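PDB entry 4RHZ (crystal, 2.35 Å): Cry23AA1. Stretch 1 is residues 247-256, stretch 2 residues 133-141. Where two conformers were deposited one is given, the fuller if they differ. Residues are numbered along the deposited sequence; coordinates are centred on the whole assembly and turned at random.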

# COMPACT_ATOMS: atom_id res chain seq x y z
N THR A 247 -0.93 -7.91 -27.36
CA THR A 247 -1.03 -8.22 -25.95
C THR A 247 -2.41 -7.89 -25.39
O THR A 247 -2.87 -6.77 -25.55
CB THR A 247 0.03 -7.48 -25.14
OG1 THR A 247 1.35 -7.92 -25.53
CG2 THR A 247 -0.19 -7.71 -23.59
N TYR A 248 -3.09 -8.84 -24.75
CA TYR A 248 -4.38 -8.53 -24.09
C TYR A 248 -4.38 -9.11 -22.65
O TYR A 248 -3.56 -9.97 -22.33
CB TYR A 248 -5.61 -9.07 -24.89
CG TYR A 248 -5.55 -10.56 -25.16
CD1 TYR A 248 -6.25 -11.47 -24.37
CD2 TYR A 248 -4.79 -11.07 -26.23
CE1 TYR A 248 -6.17 -12.85 -24.61
CE2 TYR A 248 -4.72 -12.46 -26.50
CZ TYR A 248 -5.42 -13.34 -25.70
OH TYR A 248 -5.32 -14.71 -25.92
N LEU A 249 -5.27 -8.63 -21.78
CA LEU A 249 -5.22 -9.03 -20.36
C LEU A 249 -6.51 -9.62 -19.94
O LEU A 249 -7.56 -9.09 -20.24
CB LEU A 249 -4.96 -7.82 -19.50
CG LEU A 249 -3.70 -7.00 -19.82
CD1 LEU A 249 -3.79 -5.66 -19.11
CD2 LEU A 249 -2.47 -7.71 -19.49
N ILE A 250 -6.43 -10.75 -19.25
CA ILE A 250 -7.61 -11.43 -18.78
C ILE A 250 -7.62 -11.34 -17.21
O ILE A 250 -6.65 -11.75 -16.55
CB ILE A 250 -7.51 -12.92 -19.18
CG1 ILE A 250 -7.52 -13.09 -20.71
CG2 ILE A 250 -8.66 -13.77 -18.51
CD1 ILE A 250 -6.94 -14.44 -21.09
N ASN A 251 -8.66 -10.77 -16.62
CA ASN A 251 -8.82 -10.81 -15.16
C ASN A 251 -8.81 -12.20 -14.61
O ASN A 251 -9.53 -13.07 -15.13
CB ASN A 251 -10.08 -10.12 -14.78
CG ASN A 251 -9.99 -8.69 -15.07
OD1 ASN A 251 -8.91 -8.07 -14.90
ND2 ASN A 251 -11.08 -8.14 -15.54
N GLY A 252 -7.95 -12.40 -13.62
CA GLY A 252 -7.86 -13.65 -12.89
C GLY A 252 -8.82 -13.56 -11.72
O GLY A 252 -10.00 -13.71 -11.92
N SER A 253 -8.32 -13.22 -10.52
CA SER A 253 -9.12 -13.18 -9.28
C SER A 253 -8.96 -11.86 -8.51
O SER A 253 -7.94 -11.19 -8.63
CB SER A 253 -8.68 -14.28 -8.32
OG SER A 253 -8.71 -15.57 -8.86
N LEU A 254 -9.97 -11.49 -7.72
CA LEU A 254 -9.84 -10.37 -6.75
C LEU A 254 -9.57 -10.98 -5.41
O LEU A 254 -10.07 -12.06 -5.14
CB LEU A 254 -11.16 -9.64 -6.59
CG LEU A 254 -11.77 -8.93 -7.77
CD1 LEU A 254 -13.06 -8.25 -7.32
CD2 LEU A 254 -10.76 -7.92 -8.38
N ALA A 255 -8.79 -10.33 -4.55
CA ALA A 255 -8.72 -10.78 -3.12
C ALA A 255 -10.11 -10.75 -2.41
O ALA A 255 -10.99 -9.96 -2.78
CB ALA A 255 -7.67 -9.98 -2.36
N PRO A 256 -10.33 -11.61 -1.40
CA PRO A 256 -11.69 -11.62 -0.70
C PRO A 256 -12.15 -10.25 -0.17
O PRO A 256 -13.36 -9.84 -0.32
CB PRO A 256 -11.53 -12.61 0.45
CG PRO A 256 -10.18 -13.36 0.19
CD PRO A 256 -9.36 -12.58 -0.83
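Stretch 2 (133-141) TWSDSTKVT

Stretch 2 is extended throughout, a β-strand over residues 133-141, and runs roughly antiparallel to the strand 247-254 of stretch 1. Their N-to-C directions differ by 153° and their axes approach to 6.6 Å. No backbone-to-backbone hydrogen bond joins the two strands; the contact is made largely by side chains, and residues ascending in stretch 1 meet residues descending in stretch 2. T247 makes no contact. Y248 points toward stretch 2, and V140 lies at the edge of its ring, with OH of Y248 3.1 Å from CG2 of V140. After L249, which is out of reach, I250 again points toward the partner and packs its CD1 3.6 Å from CG2 of T138. N251 turns away. At G252 the strands come closer, its CA lying 5.5 Å from CA of D136; C of G252 is 2.9 Å from OD2 of D136, and a CB at this position would clash with that same oxygen. S253 supplies the one direct hydrogen bond, its OG donating to OD2 of D136 at 2.6 Å. A water extends this polar site, donating to OG of S253 (2.8 Å) and accepting from N of S135 (3.2 Å). Beyond L254, whose side chain points away, the chain leaves the strand, and CB of A255 rests 3.8 Å from CH2 of W134, whose indole reaches back toward stretch 1.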

# COMPACT_ATOMS: atom_id res chain seq x y z
N THR A 133 -3.54 -18.56 -1.39
CA THR A 133 -3.17 -19.31 -2.59
C THR A 133 -4.05 -18.74 -3.68
O THR A 133 -5.27 -18.88 -3.62
CB THR A 133 -3.40 -20.83 -2.42
OG1 THR A 133 -2.50 -21.31 -1.42
CG2 THR A 133 -3.11 -21.59 -3.76
N TRP A 134 -3.41 -18.00 -4.59
CA TRP A 134 -4.06 -17.54 -5.82
C TRP A 134 -4.03 -18.71 -6.83
O TRP A 134 -3.06 -19.42 -6.92
CB TRP A 134 -3.32 -16.31 -6.39
CG TRP A 134 -3.34 -15.13 -5.46
CD1 TRP A 134 -2.59 -14.97 -4.34
CD2 TRP A 134 -4.17 -13.95 -5.56
NE1 TRP A 134 -2.91 -13.78 -3.72
CE2 TRP A 134 -3.87 -13.13 -4.45
CE3 TRP A 134 -5.15 -13.54 -6.45
CZ2 TRP A 134 -4.52 -11.91 -4.19
CZ3 TRP A 134 -5.79 -12.33 -6.22
CH2 TRP A 134 -5.47 -11.53 -5.08
N SER A 135 -5.14 -18.96 -7.51
CA SER A 135 -5.14 -19.94 -8.60
C SER A 135 -6.02 -19.44 -9.75
O SER A 135 -7.14 -19.01 -9.55
CB SER A 135 -5.57 -21.32 -8.07
OG SER A 135 -4.60 -21.81 -7.14
N ASP A 136 -5.50 -19.47 -10.96
CA ASP A 136 -6.28 -18.89 -12.01
C ASP A 136 -6.01 -19.72 -13.27
O ASP A 136 -4.92 -20.32 -13.42
CB ASP A 136 -5.80 -17.43 -12.23
CG ASP A 136 -6.28 -16.44 -11.13
OD1 ASP A 136 -5.41 -15.95 -10.33
OD2 ASP A 136 -7.48 -16.09 -11.11
N SER A 137 -6.97 -19.74 -14.18
CA SER A 137 -6.71 -20.36 -15.48
C SER A 137 -7.64 -19.82 -16.51
O SER A 137 -8.66 -19.21 -16.19
CB SER A 137 -6.81 -21.87 -15.43
OG SER A 137 -8.09 -22.19 -15.09
N THR A 138 -7.22 -19.95 -17.76
CA THR A 138 -8.02 -19.39 -18.85
C THR A 138 -7.64 -20.23 -20.08
O THR A 138 -6.61 -20.94 -20.09
CB THR A 138 -7.76 -17.91 -19.03
OG1 THR A 138 -8.76 -17.31 -19.86
CG2 THR A 138 -6.36 -17.63 -19.60
N LYS A 139 -8.51 -20.16 -21.09
CA LYS A 139 -8.43 -21.04 -22.23
C LYS A 139 -8.15 -20.12 -23.38
O LYS A 139 -8.93 -19.24 -23.71
CB LYS A 139 -9.76 -21.73 -22.40
CG LYS A 139 -9.72 -23.11 -23.04
CD LYS A 139 -11.08 -23.38 -23.77
CE LYS A 139 -11.40 -24.86 -23.89
NZ LYS A 139 -12.89 -25.12 -23.94
N VAL A 140 -7.00 -20.26 -23.97
CA VAL A 140 -6.69 -19.34 -25.04
C VAL A 140 -6.72 -20.05 -26.39
O VAL A 140 -6.39 -21.24 -26.51
CB VAL A 140 -5.31 -18.63 -24.83
CG1 VAL A 140 -4.21 -19.64 -24.67
CG2 VAL A 140 -4.98 -17.74 -26.03
N THR A 141 -7.09 -19.29 -27.41
CA THR A 141 -7.02 -19.75 -28.77
C THR A 141 -5.74 -19.23 -29.40
O THR A 141 -5.56 -18.01 -29.51
CB THR A 141 -8.22 -19.23 -29.55
OG1 THR A 141 -9.40 -19.79 -28.98
CG2 THR A 141 -8.13 -19.64 -31.04
O HOH W 1 -7.53 -16.99 -6.75